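Side-chain contacts in adenylate kinase (Cryptosporidium parvum Iowa II, PDB 3BE4), which probably catalyses reversible phosphate transfer between ATP and AMP and here holds bis(adenosine)-5'-pentaphosphate, an analogue joining both nucleotides: residues 8-11 with 17-20; 20-25 with 31-36; 68-73 with 89-94; 198-203 with 210-215. All coordinates share one frame; numbering follows the deposited sequence. Where two conformers were deposited one is given.

Contact 1 of 4, residues 8-11 with 17-20. With AP5 (bis(adenosine)-5'-pentaphosphate), chain C.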
# COMPACT_ATOMS: atom_id res chain seq x y z
N LEU A 8 -9.73 -5.29 -4.45
CA LEU A 8 -9.56 -4.85 -3.02
C LEU A 8 -8.76 -3.55 -2.98
O LEU A 8 -7.85 -3.33 -3.74
CB LEU A 8 -8.71 -5.74 -2.14
CG LEU A 8 -9.22 -7.13 -2.06
CD1 LEU A 8 -8.23 -7.93 -1.29
CD2 LEU A 8 -10.56 -7.19 -1.39
N ILE A 9 -9.17 -2.67 -2.08
CA ILE A 9 -8.31 -1.50 -1.72
C ILE A 9 -7.99 -1.66 -0.22
O ILE A 9 -8.86 -1.99 0.55
CB ILE A 9 -9.13 -0.19 -1.90
CG1 ILE A 9 -9.44 0.08 -3.40
CG2 ILE A 9 -8.32 1.04 -1.41
CD1 ILE A 9 -10.25 1.36 -3.64
N LEU A 10 -6.73 -1.46 0.12
CA LEU A 10 -6.35 -1.29 1.54
C LEU A 10 -6.12 0.23 1.82
O LEU A 10 -5.40 0.92 1.07
CB LEU A 10 -5.06 -2.02 1.77
CG LEU A 10 -5.09 -3.52 1.40
CD1 LEU A 10 -3.81 -4.12 1.90
CD2 LEU A 10 -6.28 -4.21 1.96
N ILE A 11 -6.76 0.83 2.85
CA ILE A 11 -6.47 2.22 3.15
C ILE A 11 -5.95 2.17 4.61
O ILE A 11 -6.43 1.41 5.46
CB ILE A 11 -7.82 3.01 3.25
CG1 ILE A 11 -8.43 3.16 1.86
CG2 ILE A 11 -7.55 4.48 3.74
CD1 ILE A 11 -9.86 3.77 1.99
N GLY A 17 1.06 -1.29 7.76
CA GLY A 17 1.29 -2.78 7.61
C GLY A 17 0.56 -3.25 6.33
O GLY A 17 0.49 -4.51 6.10
N LYS A 18 0.18 -2.36 5.40
CA LYS A 18 -0.53 -2.79 4.13
C LYS A 18 0.40 -3.61 3.31
O LYS A 18 -0.03 -4.68 2.90
CB LYS A 18 -0.97 -1.51 3.39
CG LYS A 18 -1.91 -0.83 4.26
CD LYS A 18 -2.58 0.30 3.52
CE LYS A 18 -1.63 1.41 3.04
NZ LYS A 18 -0.67 2.05 4.02
N GLY A 19 1.68 -3.30 3.09
CA GLY A 19 2.48 -4.09 2.11
C GLY A 19 2.73 -5.37 2.80
O GLY A 19 2.81 -6.44 2.04
N THR A 20 2.90 -5.41 4.16
CA THR A 20 3.13 -6.72 4.85
C THR A 20 1.94 -7.63 4.56
O THR A 20 2.19 -8.86 4.25
CB THR A 20 3.29 -6.41 6.38
OG1 THR A 20 4.52 -5.70 6.52
CG2 THR A 20 3.42 -7.75 7.16
PA AP5 C . 4.43 4.08 0.16
O1A AP5 C . 5.63 3.22 -0.26
O2A AP5 C . 3.08 3.54 0.03
O3A AP5 C . 4.66 4.59 1.67
PB AP5 C . 3.62 4.98 2.81
O1B AP5 C . 2.37 5.46 2.24
O2B AP5 C . 4.41 5.83 3.82
O3B AP5 C . 3.36 3.46 3.46
PG AP5 C . 4.39 2.34 3.84
O1G AP5 C . 5.46 2.97 4.67
O2G AP5 C . 4.74 1.64 2.59
O3G AP5 C . 3.41 1.51 4.76
PD AP5 C . 2.75 0.02 4.68
O1D AP5 C . 3.11 -0.57 3.39
O2D AP5 C . 1.35 0.20 5.09
O3D AP5 C . 3.47 -0.71 5.91
PE AP5 C . 4.54 -1.88 5.86
O1E AP5 C . 5.67 -1.45 5.08
O2E AP5 C . 3.89 -3.21 5.50
O5F AP5 C . 4.39 5.48 -0.61
C5F AP5 C . 5.69 6.08 -0.72
C4F AP5 C . 5.36 7.59 -1.05
O4F AP5 C . 5.09 7.65 -2.43
C3F AP5 C . 4.20 8.24 -0.39
O3F AP5 C . 4.53 8.74 0.89
C2F AP5 C . 4.00 9.38 -1.41
O2F AP5 C . 5.12 10.35 -1.36
C1F AP5 C . 4.11 8.66 -2.75
N9A AP5 C . 2.84 8.08 -3.11
C8A AP5 C . 2.60 6.68 -3.13
N7A AP5 C . 1.36 6.44 -3.52
C5A AP5 C . 0.78 7.69 -3.83
C6A AP5 C . -0.46 8.02 -4.34
N6A AP5 C . -1.53 7.23 -4.53
N1A AP5 C . -0.66 9.41 -4.52
C2A AP5 C . 0.35 10.23 -4.31
N3A AP5 C . 1.57 9.96 -3.82
C4A AP5 C . 1.81 8.58 -3.65
O5J AP5 C . 4.86 -2.02 7.39
C5J AP5 C . 5.67 -0.96 8.09
C4J AP5 C . 6.47 -1.72 9.17
O4J AP5 C . 5.67 -2.37 10.17
C3J AP5 C . 7.45 -2.73 8.55
O3J AP5 C . 8.66 -2.72 9.29
C2J AP5 C . 6.69 -3.97 8.89
O2J AP5 C . 7.57 -5.08 9.04
C1J AP5 C . 6.07 -3.84 10.21
N9B AP5 C . 4.83 -4.49 10.51
C8B AP5 C . 3.81 -4.80 9.61
N7B AP5 C . 2.80 -5.34 10.30
C5B AP5 C . 3.15 -5.39 11.63
C6B AP5 C . 2.43 -5.69 12.83
N6B AP5 C . 1.18 -6.14 12.76
N1B AP5 C . 3.10 -5.57 14.01
C2B AP5 C . 4.38 -5.02 14.05
N3B AP5 C . 5.09 -4.63 12.94
C4B AP5 C . 4.43 -4.72 11.73

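Contact 2 of 4, residues 20-25 with 31-36. With AP5 (bis(adenosine)-5'-pentaphosphate), chain C.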
# COMPACT_ATOMS: atom_id res chain seq x y z
N THR A 20 2.90 -5.41 4.16
CA THR A 20 3.13 -6.72 4.85
C THR A 20 1.94 -7.63 4.56
O THR A 20 2.19 -8.86 4.25
CB THR A 20 3.29 -6.41 6.38
OG1 THR A 20 4.52 -5.70 6.52
CG2 THR A 20 3.42 -7.75 7.16
N GLN A 21 0.74 -7.14 4.72
CA GLN A 21 -0.48 -8.02 4.50
C GLN A 21 -0.58 -8.37 3.03
O GLN A 21 -1.12 -9.42 2.69
CB GLN A 21 -1.69 -7.29 5.02
CG GLN A 21 -1.60 -7.16 6.55
CD GLN A 21 -1.42 -8.53 7.30
OE1 GLN A 21 -2.08 -9.51 6.85
NE2 GLN A 21 -0.77 -8.56 8.45
N CYS A 22 -0.11 -7.52 2.12
CA CYS A 22 -0.23 -7.84 0.67
C CYS A 22 0.59 -9.08 0.29
O CYS A 22 0.34 -9.69 -0.71
CB CYS A 22 0.06 -6.67 -0.23
SG CYS A 22 -1.21 -5.44 -0.12
N GLU A 23 1.63 -9.37 1.06
CA GLU A 23 2.37 -10.59 0.79
C GLU A 23 1.47 -11.79 0.91
O GLU A 23 1.56 -12.70 0.04
CB GLU A 23 3.59 -10.73 1.74
CG GLU A 23 4.26 -12.12 1.56
CD GLU A 23 5.54 -11.92 0.72
OE1 GLU A 23 5.54 -11.04 -0.22
OE2 GLU A 23 6.56 -12.59 1.08
N PHE A 24 0.67 -11.93 1.96
CA PHE A 24 -0.19 -13.16 2.04
C PHE A 24 -1.29 -12.97 1.03
O PHE A 24 -1.74 -13.94 0.47
CB PHE A 24 -0.77 -13.61 3.42
CG PHE A 24 -2.20 -13.17 3.72
CD1 PHE A 24 -2.39 -11.89 4.26
CD2 PHE A 24 -3.29 -13.97 3.55
CE1 PHE A 24 -3.68 -11.36 4.59
CE2 PHE A 24 -4.58 -13.51 3.87
CZ PHE A 24 -4.79 -12.15 4.40
N ILE A 25 -1.85 -11.76 0.89
CA ILE A 25 -3.00 -11.64 -0.03
C ILE A 25 -2.63 -12.02 -1.46
O ILE A 25 -3.40 -12.70 -2.17
CB ILE A 25 -3.52 -10.17 0.03
CG1 ILE A 25 -4.17 -9.86 1.40
CG2 ILE A 25 -4.54 -9.91 -1.11
CD1 ILE A 25 -4.51 -8.31 1.55
N LEU A 31 -3.86 -12.33 -6.32
CA LEU A 31 -4.21 -10.96 -6.79
C LEU A 31 -2.98 -10.19 -7.20
O LEU A 31 -1.88 -10.39 -6.64
CB LEU A 31 -4.90 -10.22 -5.67
CG LEU A 31 -6.08 -10.90 -4.95
CD1 LEU A 31 -6.83 -9.92 -3.94
CD2 LEU A 31 -7.12 -11.40 -6.00
N ALA A 32 -3.16 -9.18 -8.09
CA ALA A 32 -2.00 -8.34 -8.45
C ALA A 32 -1.84 -7.29 -7.32
O ALA A 32 -2.89 -6.79 -6.92
CB ALA A 32 -2.37 -7.56 -9.69
N HIS A 33 -0.64 -7.09 -6.79
CA HIS A 33 -0.52 -6.12 -5.74
C HIS A 33 -0.04 -4.81 -6.42
O HIS A 33 1.07 -4.77 -7.01
CB HIS A 33 0.56 -6.63 -4.84
CG HIS A 33 0.94 -5.65 -3.80
ND1 HIS A 33 2.19 -5.64 -3.26
CD2 HIS A 33 0.22 -4.66 -3.17
CE1 HIS A 33 2.29 -4.66 -2.36
NE2 HIS A 33 1.08 -4.09 -2.25
N LEU A 34 -0.82 -3.72 -6.29
CA LEU A 34 -0.40 -2.46 -6.80
C LEU A 34 -0.13 -1.43 -5.70
O LEU A 34 -1.11 -0.94 -5.16
CB LEU A 34 -1.47 -1.90 -7.73
CG LEU A 34 -1.66 -2.46 -9.20
CD1 LEU A 34 -2.26 -3.74 -9.20
CD2 LEU A 34 -2.64 -1.57 -10.02
N SER A 35 1.13 -1.29 -5.29
CA SER A 35 1.53 -0.30 -4.34
C SER A 35 2.02 0.84 -5.20
O SER A 35 3.09 0.65 -5.80
CB SER A 35 2.61 -0.86 -3.44
OG SER A 35 3.35 0.16 -2.78
N THR A 36 1.32 2.04 -5.21
CA THR A 36 1.84 3.06 -6.00
C THR A 36 3.19 3.63 -5.39
O THR A 36 4.03 4.12 -6.20
CB THR A 36 0.84 4.21 -6.04
OG1 THR A 36 0.19 4.26 -4.81
CG2 THR A 36 -0.24 3.90 -7.11
PA AP5 C . 4.43 4.08 0.16
O1A AP5 C . 5.63 3.22 -0.26
O2A AP5 C . 3.08 3.54 0.03
O3A AP5 C . 4.66 4.59 1.67
PB AP5 C . 3.62 4.98 2.81
O1B AP5 C . 2.37 5.46 2.24
O2B AP5 C . 4.41 5.83 3.82
O3B AP5 C . 3.36 3.46 3.46
PG AP5 C . 4.39 2.34 3.84
O1G AP5 C . 5.46 2.97 4.67
O2G AP5 C . 4.74 1.64 2.59
O3G AP5 C . 3.41 1.51 4.76
PD AP5 C . 2.75 0.02 4.68
O1D AP5 C . 3.11 -0.57 3.39
O2D AP5 C . 1.35 0.20 5.09
O3D AP5 C . 3.47 -0.71 5.91
PE AP5 C . 4.54 -1.88 5.86
O1E AP5 C . 5.67 -1.45 5.08
O2E AP5 C . 3.89 -3.21 5.50
O5F AP5 C . 4.39 5.48 -0.61
C5F AP5 C . 5.69 6.08 -0.72
C4F AP5 C . 5.36 7.59 -1.05
O4F AP5 C . 5.09 7.65 -2.43
C3F AP5 C . 4.20 8.24 -0.39
O3F AP5 C . 4.53 8.74 0.89
C2F AP5 C . 4.00 9.38 -1.41
O2F AP5 C . 5.12 10.35 -1.36
C1F AP5 C . 4.11 8.66 -2.75
N9A AP5 C . 2.84 8.08 -3.11
C8A AP5 C . 2.60 6.68 -3.13
N7A AP5 C . 1.36 6.44 -3.52
C5A AP5 C . 0.78 7.69 -3.83
C6A AP5 C . -0.46 8.02 -4.34
N6A AP5 C . -1.53 7.23 -4.53
N1A AP5 C . -0.66 9.41 -4.52
C2A AP5 C . 0.35 10.23 -4.31
N3A AP5 C . 1.57 9.96 -3.82
C4A AP5 C . 1.81 8.58 -3.65
O5J AP5 C . 4.86 -2.02 7.39
C5J AP5 C . 5.67 -0.96 8.09
C4J AP5 C . 6.47 -1.72 9.17
O4J AP5 C . 5.67 -2.37 10.17
C3J AP5 C . 7.45 -2.73 8.55
O3J AP5 C . 8.66 -2.72 9.29
C2J AP5 C . 6.69 -3.97 8.89
O2J AP5 C . 7.57 -5.08 9.04
C1J AP5 C . 6.07 -3.84 10.21
N9B AP5 C . 4.83 -4.49 10.51
C8B AP5 C . 3.81 -4.80 9.61
N7B AP5 C . 2.80 -5.34 10.30
C5B AP5 C . 3.15 -5.39 11.63
C6B AP5 C . 2.43 -5.69 12.83
N6B AP5 C . 1.18 -6.14 12.76
N1B AP5 C . 3.10 -5.57 14.01
C2B AP5 C . 4.38 -5.02 14.05
N3B AP5 C . 5.09 -4.63 12.94
C4B AP5 C . 4.43 -4.72 11.73

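Contact 3 of 4, residues 68-73 with 89-94. With AP5 (bis(adenosine)-5'-pentaphosphate), chain C.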
# COMPACT_ATOMS: atom_id res chain seq x y z
N ILE A 68 -0.26 11.75 -12.19
CA ILE A 68 0.88 10.88 -12.36
C ILE A 68 0.50 9.46 -11.82
O ILE A 68 0.73 8.43 -12.51
CB ILE A 68 2.06 11.43 -11.54
CG1 ILE A 68 2.54 12.69 -12.31
CG2 ILE A 68 3.22 10.45 -11.51
CD1 ILE A 68 3.59 13.53 -11.54
N VAL A 69 -0.02 9.38 -10.59
CA VAL A 69 -0.33 8.10 -10.09
C VAL A 69 -1.51 7.46 -10.78
O VAL A 69 -1.54 6.23 -11.01
CB VAL A 69 -0.42 8.11 -8.60
CG1 VAL A 69 -0.77 6.79 -8.15
CG2 VAL A 69 0.93 8.61 -8.02
N LEU A 70 -2.55 8.25 -11.13
CA LEU A 70 -3.66 7.65 -11.91
C LEU A 70 -3.12 7.06 -13.26
O LEU A 70 -3.58 6.01 -13.68
CB LEU A 70 -4.65 8.77 -12.23
CG LEU A 70 -5.64 8.89 -11.06
CD1 LEU A 70 -6.38 10.29 -11.07
CD2 LEU A 70 -6.69 7.78 -11.01
N GLY A 71 -2.11 7.70 -13.85
CA GLY A 71 -1.49 7.23 -15.12
C GLY A 71 -0.89 5.86 -14.91
O GLY A 71 -1.04 4.96 -15.74
N LEU A 72 -0.18 5.74 -13.81
CA LEU A 72 0.55 4.46 -13.53
C LEU A 72 -0.46 3.38 -13.23
O LEU A 72 -0.25 2.20 -13.71
CB LEU A 72 1.50 4.55 -12.34
CG LEU A 72 2.68 5.53 -12.51
CD1 LEU A 72 3.42 5.59 -11.14
CD2 LEU A 72 3.52 5.07 -13.68
N VAL A 73 -1.52 3.67 -12.50
CA VAL A 73 -2.53 2.62 -12.19
C VAL A 73 -3.29 2.27 -13.47
O VAL A 73 -3.55 1.10 -13.76
CB VAL A 73 -3.43 3.09 -11.10
CG1 VAL A 73 -4.68 2.21 -10.94
CG2 VAL A 73 -2.50 3.24 -9.76
N ASP A 89 -2.75 -0.56 -2.71
CA ASP A 89 -2.14 -0.39 -1.40
C ASP A 89 -1.49 1.05 -1.54
O ASP A 89 -0.54 1.33 -2.26
CB ASP A 89 -1.03 -1.50 -1.38
CG ASP A 89 0.08 -1.24 -0.36
OD1 ASP A 89 0.04 -0.18 0.40
OD2 ASP A 89 1.01 -2.13 -0.34
N GLY A 90 -2.15 1.90 -0.75
CA GLY A 90 -1.64 3.31 -0.84
C GLY A 90 -2.27 4.07 -1.99
O GLY A 90 -1.70 5.05 -2.43
N PHE A 91 -3.24 3.46 -2.65
CA PHE A 91 -3.97 4.15 -3.77
C PHE A 91 -5.33 3.55 -3.69
O PHE A 91 -5.46 2.34 -3.58
CB PHE A 91 -3.33 3.79 -5.15
CG PHE A 91 -4.11 4.33 -6.28
CD1 PHE A 91 -3.80 5.58 -6.84
CD2 PHE A 91 -5.23 3.65 -6.71
CE1 PHE A 91 -4.65 6.10 -7.88
CE2 PHE A 91 -6.03 4.18 -7.77
CZ PHE A 91 -5.76 5.41 -8.30
N PRO A 92 -6.33 4.34 -3.88
CA PRO A 92 -6.24 5.85 -3.90
C PRO A 92 -5.85 6.47 -2.58
O PRO A 92 -6.12 5.88 -1.56
CB PRO A 92 -7.76 6.28 -4.17
CG PRO A 92 -8.51 5.13 -3.75
CD PRO A 92 -7.71 3.86 -4.02
N ARG A 93 -5.32 7.69 -2.58
CA ARG A 93 -5.06 8.27 -1.29
C ARG A 93 -5.61 9.70 -1.29
O ARG A 93 -5.42 10.39 -0.33
CB ARG A 93 -3.52 7.96 -0.82
CG ARG A 93 -2.52 8.64 -1.57
CD ARG A 93 -1.26 8.54 -0.74
NE ARG A 93 -0.61 7.20 -0.88
CZ ARG A 93 0.37 6.83 -0.07
NH1 ARG A 93 0.80 7.53 0.99
NH2 ARG A 93 0.96 5.63 -0.38
N THR A 94 -6.35 10.11 -2.34
CA THR A 94 -7.07 11.38 -2.34
C THR A 94 -8.44 11.08 -3.01
O THR A 94 -8.62 10.09 -3.71
CB THR A 94 -6.41 12.48 -3.19
OG1 THR A 94 -6.39 12.05 -4.60
CG2 THR A 94 -5.03 12.79 -2.72
PA AP5 C . 4.43 4.08 0.16
O1A AP5 C . 5.63 3.22 -0.26
O2A AP5 C . 3.08 3.54 0.03
O3A AP5 C . 4.66 4.59 1.67
PB AP5 C . 3.62 4.98 2.81
O1B AP5 C . 2.37 5.46 2.24
O2B AP5 C . 4.41 5.83 3.82
O3B AP5 C . 3.36 3.46 3.46
PG AP5 C . 4.39 2.34 3.84
O1G AP5 C . 5.46 2.97 4.67
O2G AP5 C . 4.74 1.64 2.59
O3G AP5 C . 3.41 1.51 4.76
PD AP5 C . 2.75 0.02 4.68
O1D AP5 C . 3.11 -0.57 3.39
O2D AP5 C . 1.35 0.20 5.09
O3D AP5 C . 3.47 -0.71 5.91
PE AP5 C . 4.54 -1.88 5.86
O1E AP5 C . 5.67 -1.45 5.08
O2E AP5 C . 3.89 -3.21 5.50
O5F AP5 C . 4.39 5.48 -0.61
C5F AP5 C . 5.69 6.08 -0.72
C4F AP5 C . 5.36 7.59 -1.05
O4F AP5 C . 5.09 7.65 -2.43
C3F AP5 C . 4.20 8.24 -0.39
O3F AP5 C . 4.53 8.74 0.89
C2F AP5 C . 4.00 9.38 -1.41
O2F AP5 C . 5.12 10.35 -1.36
C1F AP5 C . 4.11 8.66 -2.75
N9A AP5 C . 2.84 8.08 -3.11
C8A AP5 C . 2.60 6.68 -3.13
N7A AP5 C . 1.36 6.44 -3.52
C5A AP5 C . 0.78 7.69 -3.83
C6A AP5 C . -0.46 8.02 -4.34
N6A AP5 C . -1.53 7.23 -4.53
N1A AP5 C . -0.66 9.41 -4.52
C2A AP5 C . 0.35 10.23 -4.31
N3A AP5 C . 1.57 9.96 -3.82
C4A AP5 C . 1.81 8.58 -3.65
O5J AP5 C . 4.86 -2.02 7.39
C5J AP5 C . 5.67 -0.96 8.09
C4J AP5 C . 6.47 -1.72 9.17
O4J AP5 C . 5.67 -2.37 10.17
C3J AP5 C . 7.45 -2.73 8.55
O3J AP5 C . 8.66 -2.72 9.29
C2J AP5 C . 6.69 -3.97 8.89
O2J AP5 C . 7.57 -5.08 9.04
C1J AP5 C . 6.07 -3.84 10.21
N9B AP5 C . 4.83 -4.49 10.51
C8B AP5 C . 3.81 -4.80 9.61
N7B AP5 C . 2.80 -5.34 10.30
C5B AP5 C . 3.15 -5.39 11.63
C6B AP5 C . 2.43 -5.69 12.83
N6B AP5 C . 1.18 -6.14 12.76
N1B AP5 C . 3.10 -5.57 14.01
C2B AP5 C . 4.38 -5.02 14.05
N3B AP5 C . 5.09 -4.63 12.94
C4B AP5 C . 4.43 -4.72 11.73

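Contact 4 of 4, residues 198-203 with 210-215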
# COMPACT_ATOMS: atom_id res chain seq x y z
N LYS A 198 -14.74 -2.26 5.34
CA LYS A 198 -14.64 -3.01 6.60
C LYS A 198 -13.28 -2.54 7.26
O LYS A 198 -12.42 -2.09 6.61
CB LYS A 198 -14.68 -4.52 6.44
CG LYS A 198 -16.28 -4.94 6.30
CD LYS A 198 -16.61 -6.39 6.27
CE LYS A 198 -18.16 -6.50 6.08
N ARG A 199 -13.18 -2.69 8.57
CA ARG A 199 -12.03 -2.22 9.37
C ARG A 199 -11.37 -3.40 9.99
O ARG A 199 -12.01 -4.47 10.33
CB ARG A 199 -12.54 -1.29 10.45
CG ARG A 199 -13.31 -0.12 9.93
CD ARG A 199 -13.62 1.04 11.03
NE ARG A 199 -14.41 2.09 10.46
CZ ARG A 199 -14.20 3.37 10.69
NH1 ARG A 199 -13.24 3.75 11.51
NH2 ARG A 199 -15.00 4.29 10.13
N VAL A 200 -10.05 -3.27 10.16
CA VAL A 200 -9.27 -4.30 10.92
C VAL A 200 -8.44 -3.54 11.90
O VAL A 200 -8.18 -2.32 11.72
CB VAL A 200 -8.33 -5.21 10.06
CG1 VAL A 200 -9.22 -6.08 9.07
CG2 VAL A 200 -7.30 -4.43 9.26
N ASN A 201 -8.14 -4.23 12.97
CA ASN A 201 -7.29 -3.63 14.05
C ASN A 201 -5.86 -3.85 13.70
O ASN A 201 -5.30 -4.92 13.84
CB ASN A 201 -7.60 -4.30 15.40
CG ASN A 201 -6.78 -3.68 16.49
OD1 ASN A 201 -5.97 -2.72 16.27
ND2 ASN A 201 -7.04 -4.16 17.70
N ALA A 202 -5.25 -2.87 13.10
CA ALA A 202 -3.86 -3.02 12.60
C ALA A 202 -2.82 -2.97 13.74
O ALA A 202 -1.64 -3.15 13.51
CB ALA A 202 -3.55 -2.02 11.47
N LYS A 203 -3.26 -2.64 14.98
CA LYS A 203 -2.34 -2.61 16.11
C LYS A 203 -1.92 -4.01 16.54
O LYS A 203 -0.91 -4.17 17.27
CB LYS A 203 -2.99 -1.84 17.28
CG LYS A 203 -3.07 -0.37 17.03
CD LYS A 203 -3.83 0.32 18.28
CE LYS A 203 -3.02 0.29 19.58
NZ LYS A 203 -1.63 1.02 19.49
N THR A 210 -3.68 -10.69 9.79
CA THR A 210 -3.93 -11.58 8.66
C THR A 210 -5.25 -12.32 8.97
O THR A 210 -6.07 -12.38 8.06
CB THR A 210 -2.82 -12.53 8.50
OG1 THR A 210 -1.62 -11.85 8.06
CG2 THR A 210 -3.13 -13.63 7.44
N GLU A 211 -5.42 -12.90 10.18
CA GLU A 211 -6.72 -13.56 10.43
C GLU A 211 -7.92 -12.63 10.35
O GLU A 211 -8.97 -13.03 9.83
CB GLU A 211 -6.69 -14.42 11.74
CG GLU A 211 -5.74 -15.64 11.70
CD GLU A 211 -5.90 -16.52 10.45
OE1 GLU A 211 -7.07 -16.94 10.19
OE2 GLU A 211 -4.88 -16.73 9.71
N GLN A 212 -7.84 -11.35 10.72
CA GLN A 212 -8.92 -10.52 10.55
C GLN A 212 -9.21 -10.20 9.11
O GLN A 212 -10.38 -10.00 8.77
CB GLN A 212 -8.68 -9.20 11.26
CG GLN A 212 -8.66 -9.27 12.78
CD GLN A 212 -8.32 -7.84 13.21
OE1 GLN A 212 -9.12 -6.95 13.20
NE2 GLN A 212 -7.00 -7.62 13.42
N ILE A 213 -8.16 -10.08 8.31
CA ILE A 213 -8.36 -9.90 6.92
C ILE A 213 -9.01 -11.12 6.24
O ILE A 213 -9.96 -10.92 5.44
CB ILE A 213 -7.05 -9.43 6.20
CG1 ILE A 213 -6.72 -8.02 6.75
CG2 ILE A 213 -7.29 -9.47 4.63
CD1 ILE A 213 -5.32 -7.59 6.21
N LYS A 214 -8.57 -12.29 6.57
CA LYS A 214 -9.20 -13.51 6.02
C LYS A 214 -10.70 -13.61 6.36
O LYS A 214 -11.50 -14.14 5.55
CB LYS A 214 -8.53 -14.76 6.55
CG LYS A 214 -7.17 -15.03 5.95
CD LYS A 214 -6.39 -16.08 6.65
CE LYS A 214 -5.34 -16.60 5.72
NZ LYS A 214 -4.77 -17.90 6.14
N LYS A 215 -11.12 -13.04 7.48
CA LYS A 215 -12.54 -13.06 7.85
C LYS A 215 -13.38 -12.19 6.98
O LYS A 215 -14.60 -12.46 6.75
CB LYS A 215 -12.72 -12.56 9.31
CG LYS A 215 -12.42 -13.69 10.30
CD LYS A 215 -12.73 -13.20 11.77
CE LYS A 215 -12.89 -11.60 11.99
NZ LYS A 215 -12.08 -10.91 13.19

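Contact 1 of 4, residues 8-11 with 17-20
Leu-10 and Lys-18 join the two segments, their side chains sliding past each other in opposite directions between the strand and the first turn of the helix. At the N-cap, Gly-17 takes a positive phi (108°) and gives its N to AP5 O2D at 3.1 Å. The next amide, Lys-18 N, makes a shorter bond of 2.8 Å to the same AP5 O2D. The aliphatic part of Lys-18 then runs alongside Leu-10, with Lys-18 CD 3.8 Å from Leu-10 CB, while Leu-10 CD1 reaches the carbonyl oxygen and CB of Lys-18. Bends at chi3 (-63°) and chi4 (-51°) fold the chain back, so that Lys-18 NZ reaches AP5 O2D at 2.9 Å. Three donors thus grip one phosphate oxygen, and weak hydrogen bonds to Gly-12 O, Ala-13 O and Ser-16 OG share the remaining N-H groups of NZ. Gly-19 N serves the other non-bridging oxygen of that phosphate, AP5 O1D, at 3.1 Å. Thr-20 moves on to the next phosphate, where both Thr-20 N and Thr-20 OG1 donate to AP5 O2E at 2.8 Å. Strand, glycine-rich turn, lysine and helix start together form the P-loop (Walker A motif) of the P-loop NTPase fold.

Contact 2 of 4, residues 20-25 with 31-36
Cys-22 lies over the imidazole of His-33 and makes the aromatic half of this contact. Cys-22 CB stands 3.5 Å from the centroid of the His-33 ring, 11° off the normal, a CH-pi contact. The sulfur approaches obliquely toward one end of the ring, with Cys-22 SG 3.4 Å from His-33 NE2. CG of His-33, anti to the backbone N (chi1 172°), carries the imidazole toward the helix, against Cys-22. The opposite ring face has Ser-35 N near its rim, and a hydrogen bond from His-33 NE2 to Asp-89 OD2 fixes the ring's rotation. The apolar half lies nearer the start of the strand: Ile-25 CG2 meets Leu-31 CD1 at 3.6 Å, methyl against methyl. Polar contacts lie at Ser-35 and Thr-36, at the start of helix 36-45. Ser-35 is the N-cap, its OG taking the N of Asp-38, and Thr-36 OG1 donates to adenine atom AP5 N7A at 2.8 Å. Helix 18-29, the crossover helix between parallel strands 7-12 and 32-35, packs alongside strand 32-35, roughly antiparallel to it; Val-87 of the intervening strand 86-89 touches both Cys-22 and Ile-25, while Phe-24 packs against helix 206-216.

Contact 3 of 4, residues 68-73 with 89-94
Val-73 sets its CG2 squarely over the ring of Phe-91, 3.8 Å from the centroid and 5° off the normal, a CH-pi contact. Two more side chains of the same helix hold the ring elsewhere. Leu-70 CD2 comes in at the edge, in the ring plane, 3.7 Å from Phe-91 CZ, and Val-69 CG1, in the conformer given, approaches Phe-91 CD1 obliquely at 3.5 Å. That conformer also turns Val-69 CG2 to the adenine near AP5 N1A, and the amino group AP5 N6A lies by the Phe-91 ring edge. Gly-90 O accepts from AP5 N6A at 3.0 Å and from Arg-93 NE at 2.9 Å, the latter donor standing 37° above the carbonyl plane. The Arg-93 stem from CG to NE runs over the adenine, and a bend at chi3 (79°) tilts the guanidinium to the base and places NH1 2.9 Å from phosphate oxygen AP5 O1B, to which Arg-93 NH2 also donates. Asp-Gly-Phe-Pro-Arg is the core of the adenylate kinase signature, and the arrangement matches the family's AMP site.

Contact 4 of 4, residues 198-203 with 210-215
Gln-212 presents its side-chain amide to the backbone of Asn-201 so that both ends of the amide are used. Asn-201 N points straight at Gln-212 OE1 (2.9 Å, 178° at the hydrogen), and Gln-212 NE2 returns a bond to Asn-201 O at 3.2 Å, with that oxygen close to the amide plane. An extended chain beyond CG carries the amide from the helix to the strand end, and the paired bonds fix its rotation. Val-200 crosses the stem of this chain obliquely, its CG1 3.8 Å from Gln-212 CB. The same methyl, Val-200 CG1, meets Ile-213 CG1 at 3.9 Å. Asn-201 turns its own amide away, and its OD1 accepts from Lys-203 N at 3.0 Å, an Asx turn. The axes of segments 198-201 and 210-215 approach to 8.2 Å and run nearly antiparallel (162°). Strand 197-201 is an outermost strand of the parallel sheet, paired with 114-119; Ile-213 also touches Phe-118 there, and Phe-24 joins helix 206-216 to helix 18-29.

Contacts 1, 2 and 3 are buried and all touch AP5, whereas contact 4 is only partly buried, at edge strand 197-201; contact 2 holds the opposite edge strand, 32-35. Contacts 1 and 2 share helix 18-29 and merge in the core, where Leu-10 CD1 lies 3.5 Å from Cys-22 SG. Contacts 2 and 3 meet where strands 32-35 and 86-89 pair and at the adenine that Thr-36 and Gly-90 both serve. Their chemistry differs accordingly: contact 1 pairs a lysine stem on a leucine with amide, ammonium and hydroxyl donors to phosphates, contact 2 adds methyl packing to sulfur and ring, contact 3 combines apolar packing with an arginine, and contact 4 relies on an amide bridge. Gln-21 to Thr-210 ties contact 2 to contact 4.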